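Lipolytic enzyme, G-D-S-L family (Bacteroides thetaiotaomicron, PDB 7BR2) metabolises the drug diltiazem in a gut bacterium, probably hydrolysing an ester as a serine esterase of the GDSL (SGNH) hydrolase family. Local coordinates at residues A22-N27 with G33-F38; Q119-F124 with R167-R172; I163-Q166 with A171-G174. All coordinates share one frame; numbering follows the deposited sequence.

Overall arrangement
Contact 1 lies in the core of the hydrolase domain and joins strand 21-26 to helix 35-46 by aromatic and CH-pi packing alone. Contacts 2 and 3 lie near the C-terminal end of helix 155-173, and are polar and partly or wholly at the surface. The centre of contact 1 is about 20 Å from the centre of contact 2, and as far from that of contact 3. Contact 2 ties helix 155-173 to helix 102-125 through a carboxylate, whereas contact 3 stays within helix 155-173 and is bridged by water. These two share Ala-171 and Arg-172, whose guanidinium group serves both. Helix 102-125 also reaches contact 1, where Met-120 CE packs 3.4 Å from Leu-25 CD2.

Contact 1: A22-N27 with G33-F38; sequences AVFLGN and GRYHSF
Over one face of the Phe-24 ring sits the CB methylene of His-36, a CH-pi contact with CB 4.2 Å from the ring centroid and 28° off the normal. Tyr-35 turns its edge to the same ring in an offset edge-to-face pair: the centroids are 5.6 Å apart, the planes 82° apart, and Tyr-35 CE1 comes in obliquely to within 3.5 Å of Phe-24 CD2. The Tyr-35 ring in turn has His-36 CD2 over its centre, 3.9 Å above the plane, so the three side chains interlock. CB of Phe-24 already faces the helix, and with CG anti to the carbonyl carbon (chi1 -73°) the ring lies against His-36 CB and Tyr-35 CE1. The segments belong to the first strand of the parallel sheet and a helix that follows it in the SGNH hydrolase fold. The strand runs out at Gly-26 and Asn-27 into the short helix 28-32 with the sequence GNS, in the place of the family's GDS motif, whose serine is probably the nucleophile here as in relatives. Asn-27 is the N-cap, its OD1 accepting from Ile-29 N. Tyr-35 OH and His-36 NE2 are bonded to that short helix, at Thr-30 OG1 and Thr-30 O. Further rings extend the cluster, Phe-220 edge-to-face with Phe-24 and Trp-180 with Tyr-35, while Val-54 of the adjacent strand touches Phe-24 and His-36.

Contact 2: Q119-F124 with R167-R172; sequences QMEKRF and RESAAR
Ser-169 is the first residue of 167-172 to meet 119-124, and its hydroxyl donates to Glu-121 OE2. The modelled separation of Ser-169 OG and Glu-121 OE2 is very short, 2.5 Å, a value to be read with caution. Glu-121 gets there as an extended chain, CG anti to the backbone N (chi1 -169°), reaching across where the CA atoms of Glu-121 and Ser-169 are 8.0 Å apart. Next in sequence, Ala-170 turns the other way, onto Met-134 and Phe-177 of the sheet. One turn after Ser-169, Arg-172 adds the charge: its NH2 donates to Glu-121 OE2 at 3.0 Å in a salt bridge, with an N-H...O angle of 146°. The bond uses the syn lone pair of OE2, which lies 20° out of the guanidinium plane, and the two side chains meet nearly at right angles. Ser-169 CA lies 3.5 Å above one face of the Arg-172 guanidinium, toward its rim. A water donates to Glu-121 OE2 at 2.8 Å and weakly accepts from Arg-172 NE. Asn-173 ND2 also bonds OE2, so this oxygen has Arg-172 and Asn-173 as donors besides the water and the close Ser-169 hydroxyl, surroundings that would probably favour the charged carboxylate. With a leucine at the Glu-121 position, Arg-172 would probably lose its countercharge and be freer to turn, and the Ser-169 hydroxyl would lack its acceptor. Trp-175, in the loop leading to strand 176-179, touches Glu-121, Phe-124 and Ser-169. Both helices rest on strand 131-136, through Phe-124 and Ala-170 on Met-134, and helix 102-125 packs further against helix 64-75 through Met-120.

Contact 3: I163-Q166 with A171-G174; sequences IEYQ and ARNG
Tyr-165 and Arg-172 stand two turns apart on helix 155-173, the helix of a beta-alpha-beta unit between strands 131-136 and 176-179, and meet near its C-terminal end. There the chain leaves the helix in a Schellman motif, with Gly-174 at a positive phi, backbone angles at which a side chain would collide with the carbonyl oxygen of Asn-173. The phenol ring and the guanidinium group are steeply inclined, their planes 69° apart, and neither lies flat on the other. Their nearest atoms, Tyr-165 OH and Arg-172 NH2, are 4.1 Å apart, a loose approach in which the arginine comes obliquely to the ring. Arg-172 reaches back to the earlier turns because its chain bends at chi3 (-72°), which brings the guanidinium alongside the helix. Its NH2 finds its strongest partner on helix 102-125, in the salt bridge to Glu-121. Tyr-165, with CG anti to the backbone N (chi1 -165°), packs its ring on helix 102-125, touching Tyr-110, Ile-114 and Gln-118. The phenol is therefore part of the packing between the two helices, while the arginine remains at the surface. A water links Arg-172 to the backbone of Tyr-165. It lies at the edge of the guanidinium, in its plane, and also over the centre of the tyrosine ring, 3.3 Å above the ring plane. This water accepts from Arg-172 NH1 at 2.8 Å and donates to the backbone carbonyl Tyr-165 O at 3.0 Å.

Contact 1: A22-N27 with G33-F38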
loop_
_atom_site.group_PDB
_atom_site.type_symbol
_atom_site.label_atom_id
_atom_site.label_comp_id
_atom_site.label_asym_id
_atom_site.label_seq_id
_atom_site.Cartn_x
_atom_site.Cartn_y
_atom_site.Cartn_z
ATOM N N ALA A 22 -9.093 0.313 9.153
ATOM C CA ALA A 22 -8.800 -0.783 8.238
ATOM C C ALA A 22 -7.528 -1.489 8.690
ATOM O O ALA A 22 -6.436 -0.922 8.595
ATOM C CB ALA A 22 -8.653 -0.256 6.813
ATOM N N VAL A 23 -7.659 -2.731 9.163
ATOM C CA VAL A 23 -6.525 -3.518 9.638
ATOM C C VAL A 23 -6.169 -4.544 8.575
ATOM O O VAL A 23 -7.036 -5.307 8.127
ATOM C CB VAL A 23 -6.838 -4.210 10.972
ATOM C CG1 VAL A 23 -5.636 -5.035 11.428
ATOM C CG2 VAL A 23 -7.251 -3.189 12.045
ATOM N N PHE A 24 -4.884 -4.577 8.184
ATOM C CA PHE A 24 -4.368 -5.525 7.191
ATOM C C PHE A 24 -3.617 -6.637 7.912
ATOM O O PHE A 24 -2.452 -6.471 8.279
ATOM C CB PHE A 24 -3.453 -4.819 6.197
ATOM C CG PHE A 24 -4.176 -3.940 5.229
ATOM C CD1 PHE A 24 -4.475 -2.626 5.556
ATOM C CD2 PHE A 24 -4.558 -4.423 3.985
ATOM C CE1 PHE A 24 -5.154 -1.795 4.657
ATOM C CE2 PHE A 24 -5.221 -3.612 3.084
ATOM C CZ PHE A 24 -5.527 -2.291 3.421
ATOM N N LEU A 25 -4.276 -7.778 8.090
ATOM C CA LEU A 25 -3.672 -8.902 8.786
ATOM C C LEU A 25 -2.833 -9.737 7.816
ATOM O O LEU A 25 -3.322 -10.148 6.752
ATOM C CB LEU A 25 -4.767 -9.751 9.432
ATOM C CG LEU A 25 -4.436 -11.181 9.864
ATOM C CD1 LEU A 25 -3.323 -11.192 10.888
ATOM C CD2 LEU A 25 -5.682 -11.810 10.437
ATOM N N GLY A 26 -1.578 -10.001 8.173
ATOM C CA GLY A 26 -0.766 -10.733 7.217
ATOM C C GLY A 26 0.520 -11.267 7.806
ATOM O O GLY A 26 0.695 -11.327 9.026
ATOM N N ASN A 27 1.426 -11.667 6.906
ATOM C CA ASN A 27 2.718 -12.191 7.334
ATOM C C ASN A 27 3.832 -11.181 7.091
ATOM O O ASN A 27 3.618 -9.969 7.258
ATOM C CB ASN A 27 3.032 -13.525 6.637
ATOM C CG ASN A 27 2.941 -13.451 5.114
ATOM O OD1 ASN A 27 3.083 -12.376 4.512
ATOM N ND2 ASN A 27 2.729 -14.611 4.484
ATOM N N GLY A 33 6.339 -4.689 4.843
ATOM C CA GLY A 33 6.059 -4.016 3.593
ATOM C C GLY A 33 5.229 -2.743 3.738
ATOM O O GLY A 33 4.734 -2.396 4.804
ATOM N N ARG A 34 5.034 -2.069 2.599
ATOM C CA ARG A 34 4.432 -0.743 2.596
ATOM C C ARG A 34 3.128 -0.637 1.815
ATOM O O ARG A 34 2.569 0.463 1.731
ATOM C CB ARG A 34 5.431 0.280 2.037
ATOM C CG ARG A 34 6.537 0.711 3.012
ATOM C CD ARG A 34 7.483 1.658 2.307
ATOM N NE ARG A 34 8.581 2.159 3.136
ATOM C CZ ARG A 34 9.694 1.481 3.426
ATOM N NH1 ARG A 34 9.873 0.235 2.998
ATOM N NH2 ARG A 34 10.631 2.051 4.166
ATOM N N TYR A 35 2.598 -1.733 1.280
ATOM C CA TYR A 35 1.403 -1.610 0.459
ATOM C C TYR A 35 0.282 -0.934 1.236
ATOM O O TYR A 35 -0.446 -0.098 0.686
ATOM C CB TYR A 35 0.962 -2.976 -0.073
ATOM C CG TYR A 35 0.392 -3.941 0.949
ATOM C CD1 TYR A 35 -0.943 -3.857 1.372
ATOM C CD2 TYR A 35 1.169 -4.972 1.456
ATOM C CE1 TYR A 35 -1.471 -4.760 2.314
ATOM C CE2 TYR A 35 0.652 -5.885 2.383
ATOM C CZ TYR A 35 -0.666 -5.778 2.803
ATOM O OH TYR A 35 -1.157 -6.679 3.725
ATOM N N HIS A 36 0.149 -1.259 2.527
ATOM C CA HIS A 36 -0.898 -0.649 3.336
ATOM C C HIS A 36 -0.610 0.823 3.571
ATOM O O HIS A 36 -1.532 1.654 3.571
ATOM C CB HIS A 36 -1.056 -1.400 4.664
ATOM C CG HIS A 36 0.242 -1.839 5.279
ATOM N ND1 HIS A 36 1.065 -0.984 5.984
ATOM C CD2 HIS A 36 0.843 -3.053 5.314
ATOM C CE1 HIS A 36 2.128 -1.647 6.406
ATOM N NE2 HIS A 36 2.013 -2.906 6.022
ATOM N N SER A 37 0.668 1.167 3.743
ATOM C CA SER A 37 1.047 2.573 3.859
ATOM C C SER A 37 0.784 3.326 2.552
ATOM O O SER A 37 0.346 4.481 2.567
ATOM C CB SER A 37 2.515 2.680 4.275
ATOM O OG SER A 37 2.880 4.017 4.568
ATOM N N PHE A 38 1.031 2.682 1.411
ATOM C CA PHE A 38 0.771 3.314 0.119
ATOM C C PHE A 38 -0.730 3.506 -0.102
ATOM O O PHE A 38 -1.167 4.529 -0.649
ATOM C CB PHE A 38 1.393 2.453 -0.987
ATOM C CG PHE A 38 2.910 2.376 -0.933
ATOM C CD1 PHE A 38 3.653 3.342 -0.262
ATOM C CD2 PHE A 38 3.589 1.337 -1.566
ATOM C CE1 PHE A 38 5.037 3.275 -0.223
ATOM C CE2 PHE A 38 4.979 1.255 -1.519
ATOM C CZ PHE A 38 5.705 2.231 -0.857
#

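Contact 2: Q119-F124 with R167-R172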
loop_
_atom_site.group_PDB
_atom_site.type_symbol
_atom_site.label_atom_id
_atom_site.label_comp_id
_atom_site.label_asym_id
_atom_site.label_seq_id
_atom_site.Cartn_x
_atom_site.Cartn_y
_atom_site.Cartn_z
ATOM N N GLN A 119 -10.531 -22.015 11.798
ATOM C CA GLN A 119 -10.591 -21.399 13.120
ATOM C C GLN A 119 -10.785 -19.892 12.987
ATOM O O GLN A 119 -11.691 -19.296 13.593
ATOM C CB GLN A 119 -9.297 -21.719 13.869
ATOM C CG GLN A 119 -9.082 -23.199 14.216
ATOM C CD GLN A 119 -10.197 -23.775 15.059
ATOM O OE1 GLN A 119 -11.152 -24.357 14.546
ATOM N NE2 GLN A 119 -10.098 -23.577 16.364
ATOM N N MET A 120 -9.965 -19.270 12.144
ATOM C CA MET A 120 -10.124 -17.830 11.931
ATOM C C MET A 120 -11.510 -17.497 11.374
ATOM O O MET A 120 -12.159 -16.549 11.832
ATOM C CB MET A 120 -9.041 -17.308 10.988
ATOM C CG MET A 120 -7.619 -17.481 11.488
ATOM S SD MET A 120 -6.503 -16.640 10.361
ATOM C CE MET A 120 -6.603 -15.037 11.085
ATOM N N GLU A 121 -11.974 -18.289 10.407
ATOM C CA GLU A 121 -13.240 -18.056 9.722
ATOM C C GLU A 121 -14.382 -18.048 10.714
ATOM O O GLU A 121 -15.262 -17.177 10.674
ATOM C CB GLU A 121 -13.453 -19.166 8.696
ATOM C CG GLU A 121 -14.571 -18.980 7.712
ATOM C CD GLU A 121 -14.863 -20.272 6.966
ATOM O OE1 GLU A 121 -14.376 -21.335 7.399
ATOM O OE2 GLU A 121 -15.568 -20.224 5.943
ATOM N N LYS A 122 -14.382 -19.040 11.606
ATOM C CA LYS A 122 -15.342 -19.059 12.695
ATOM C C LYS A 122 -15.269 -17.771 13.508
ATOM O O LYS A 122 -16.307 -17.189 13.847
ATOM C CB LYS A 122 -15.107 -20.281 13.580
ATOM C CG LYS A 122 -15.978 -20.256 14.814
ATOM C CD LYS A 122 -16.047 -21.602 15.528
ATOM C CE LYS A 122 -17.260 -21.612 16.480
ATOM N NZ LYS A 122 -17.243 -20.480 17.464
ATOM N N ARG A 123 -14.050 -17.292 13.819
ATOM C CA ARG A 123 -13.967 -16.043 14.586
ATOM C C ARG A 123 -14.553 -14.871 13.806
ATOM O O ARG A 123 -15.263 -14.036 14.371
ATOM C CB ARG A 123 -12.528 -15.714 14.999
ATOM C CG ARG A 123 -11.794 -16.807 15.734
ATOM C CD ARG A 123 -12.308 -16.998 17.178
ATOM N NE ARG A 123 -12.693 -15.769 17.878
ATOM C CZ ARG A 123 -11.878 -15.072 18.676
ATOM N NH1 ARG A 123 -12.318 -13.977 19.293
ATOM N NH2 ARG A 123 -10.619 -15.464 18.856
ATOM N N PHE A 124 -14.259 -14.793 12.510
ATOM C CA PHE A 124 -14.728 -13.677 11.699
ATOM C C PHE A 124 -16.246 -13.668 11.593
ATOM O O PHE A 124 -16.870 -12.601 11.597
ATOM C CB PHE A 124 -14.076 -13.725 10.316
ATOM C CG PHE A 124 -12.565 -13.622 10.345
ATOM C CD1 PHE A 124 -11.910 -12.982 11.395
ATOM C CD2 PHE A 124 -11.801 -14.200 9.346
ATOM C CE1 PHE A 124 -10.524 -12.892 11.423
ATOM C CE2 PHE A 124 -10.415 -14.121 9.363
ATOM C CZ PHE A 124 -9.771 -13.463 10.400
ATOM N N ARG A 167 -11.528 -17.548 -1.454
ATOM C CA ARG A 167 -12.576 -17.005 -2.320
ATOM C C ARG A 167 -13.920 -17.667 -2.032
ATOM O O ARG A 167 -14.944 -16.989 -1.875
ATOM C CB ARG A 167 -12.181 -17.166 -3.797
ATOM C CG ARG A 167 -13.132 -16.487 -4.807
ATOM C CD ARG A 167 -12.936 -16.990 -6.265
ATOM N NE ARG A 167 -11.606 -16.729 -6.845
ATOM C CZ ARG A 167 -11.263 -15.613 -7.502
ATOM N NH1 ARG A 167 -12.144 -14.631 -7.680
ATOM N NH2 ARG A 167 -10.034 -15.472 -7.992
ATOM N N GLU A 168 -13.928 -18.996 -1.921
ATOM C CA GLU A 168 -15.190 -19.692 -1.711
ATOM C C GLU A 168 -15.739 -19.460 -0.311
ATOM O O GLU A 168 -16.964 -19.347 -0.141
ATOM C CB GLU A 168 -15.008 -21.183 -1.990
ATOM C CG GLU A 168 -14.512 -21.413 -3.413
ATOM C CD GLU A 168 -14.030 -22.824 -3.690
ATOM O OE1 GLU A 168 -14.096 -23.679 -2.777
ATOM O OE2 GLU A 168 -13.570 -23.071 -4.830
ATOM N N SER A 169 -14.862 -19.353 0.700
ATOM C CA SER A 169 -15.338 -18.977 2.029
ATOM C C SER A 169 -15.995 -17.602 1.995
ATOM O O SER A 169 -17.063 -17.395 2.589
ATOM C CB SER A 169 -14.179 -19.014 3.033
ATOM O OG SER A 169 -14.607 -18.638 4.335
ATOM N N ALA A 170 -15.382 -16.657 1.276
ATOM C CA ALA A 170 -15.953 -15.321 1.156
ATOM C C ALA A 170 -17.324 -15.378 0.501
ATOM O O ALA A 170 -18.260 -14.684 0.920
ATOM C CB ALA A 170 -15.015 -14.427 0.345
ATOM N N ALA A 171 -17.461 -16.221 -0.517
ATOM C CA ALA A 171 -18.757 -16.384 -1.163
ATOM C C ALA A 171 -19.798 -16.909 -0.183
ATOM O O ALA A 171 -20.911 -16.381 -0.104
ATOM C CB ALA A 171 -18.626 -17.326 -2.359
ATOM N N ARG A 172 -19.441 -17.922 0.605
ATOM C CA ARG A 172 -20.410 -18.482 1.546
ATOM C C ARG A 172 -20.835 -17.473 2.597
ATOM O O ARG A 172 -22.001 -17.448 3.008
ATOM C CB ARG A 172 -19.846 -19.690 2.286
ATOM C CG ARG A 172 -19.503 -20.875 1.470
ATOM C CD ARG A 172 -19.382 -22.035 2.418
ATOM N NE ARG A 172 -18.178 -21.911 3.222
ATOM C CZ ARG A 172 -16.961 -22.205 2.782
ATOM N NH1 ARG A 172 -16.790 -22.635 1.537
ATOM N NH2 ARG A 172 -15.914 -22.059 3.587
HETATM O O HOH W 1 -18.139 -21.179 6.512
#

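Contact 3: I163-Q166 with A171-G174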
loop_
_atom_site.group_PDB
_atom_site.type_symbol
_atom_site.label_atom_id
_atom_site.label_comp_id
_atom_site.label_asym_id
_atom_site.label_seq_id
_atom_site.Cartn_x
_atom_site.Cartn_y
_atom_site.Cartn_z
ATOM N N ILE A 163 -5.782 -19.619 -1.793
ATOM C CA ILE A 163 -6.533 -18.430 -2.179
ATOM C C ILE A 163 -7.921 -18.800 -2.696
ATOM O O ILE A 163 -8.896 -18.092 -2.435
ATOM C CB ILE A 163 -5.734 -17.615 -3.206
ATOM C CG1 ILE A 163 -4.450 -17.106 -2.546
ATOM C CG2 ILE A 163 -6.578 -16.469 -3.733
ATOM C CD1 ILE A 163 -3.538 -16.328 -3.439
ATOM N N GLU A 164 -8.043 -19.924 -3.406
ATOM C CA GLU A 164 -9.365 -20.373 -3.846
ATOM C C GLU A 164 -10.235 -20.774 -2.665
ATOM O O GLU A 164 -11.447 -20.512 -2.660
ATOM C CB GLU A 164 -9.242 -21.525 -4.849
ATOM C CG GLU A 164 -9.424 -21.123 -6.316
ATOM C CD GLU A 164 -10.657 -20.224 -6.548
ATOM O OE1 GLU A 164 -11.801 -20.706 -6.345
ATOM O OE2 GLU A 164 -10.492 -19.052 -6.958
ATOM N N TYR A 165 -9.642 -21.413 -1.655
ATOM C CA TYR A 165 -10.418 -21.687 -0.450
ATOM C C TYR A 165 -10.899 -20.385 0.196
ATOM O O TYR A 165 -12.050 -20.294 0.655
ATOM C CB TYR A 165 -9.608 -22.508 0.543
ATOM C CG TYR A 165 -10.489 -23.102 1.608
ATOM C CD1 TYR A 165 -10.894 -22.345 2.705
ATOM C CD2 TYR A 165 -10.943 -24.403 1.509
ATOM C CE1 TYR A 165 -11.720 -22.870 3.676
ATOM C CE2 TYR A 165 -11.767 -24.948 2.485
ATOM C CZ TYR A 165 -12.153 -24.172 3.563
ATOM O OH TYR A 165 -12.970 -24.706 4.530
ATOM N N GLN A 166 -10.039 -19.359 0.210
ATOM C CA GLN A 166 -10.461 -18.045 0.689
ATOM C C GLN A 166 -11.638 -17.508 -0.121
ATOM O O GLN A 166 -12.626 -17.031 0.448
ATOM C CB GLN A 166 -9.299 -17.059 0.618
ATOM C CG GLN A 166 -8.325 -17.118 1.745
ATOM C CD GLN A 166 -7.272 -16.053 1.602
ATOM O OE1 GLN A 166 -6.344 -16.188 0.805
ATOM N NE2 GLN A 166 -7.419 -14.969 2.357
ATOM N N ALA A 171 -17.461 -16.221 -0.517
ATOM C CA ALA A 171 -18.757 -16.384 -1.163
ATOM C C ALA A 171 -19.798 -16.909 -0.183
ATOM O O ALA A 171 -20.911 -16.381 -0.104
ATOM C CB ALA A 171 -18.626 -17.326 -2.359
ATOM N N ARG A 172 -19.441 -17.922 0.605
ATOM C CA ARG A 172 -20.410 -18.482 1.546
ATOM C C ARG A 172 -20.835 -17.473 2.597
ATOM O O ARG A 172 -22.001 -17.448 3.008
ATOM C CB ARG A 172 -19.846 -19.690 2.286
ATOM C CG ARG A 172 -19.503 -20.875 1.470
ATOM C CD ARG A 172 -19.382 -22.035 2.418
ATOM N NE ARG A 172 -18.178 -21.911 3.222
ATOM C CZ ARG A 172 -16.961 -22.205 2.782
ATOM N NH1 ARG A 172 -16.790 -22.635 1.537
ATOM N NH2 ARG A 172 -15.914 -22.059 3.587
ATOM N N ASN A 173 -19.888 -16.686 3.100
ATOM C CA ASN A 173 -20.126 -15.894 4.297
ATOM C C ASN A 173 -20.524 -14.455 4.014
ATOM O O ASN A 173 -20.766 -13.701 4.958
ATOM C CB ASN A 173 -18.883 -15.949 5.182
ATOM C CG ASN A 173 -18.591 -17.355 5.641
ATOM O OD1 ASN A 173 -19.430 -17.969 6.293
ATOM N ND2 ASN A 173 -17.416 -17.876 5.308
ATOM N N GLY A 174 -20.619 -14.058 2.754
ATOM C CA GLY A 174 -21.015 -12.696 2.469
ATOM C C GLY A 174 -19.895 -11.702 2.646
ATOM O O GLY A 174 -20.150 -10.534 2.959
HETATM O O HOH W 2 -14.039 -22.431 1.162
#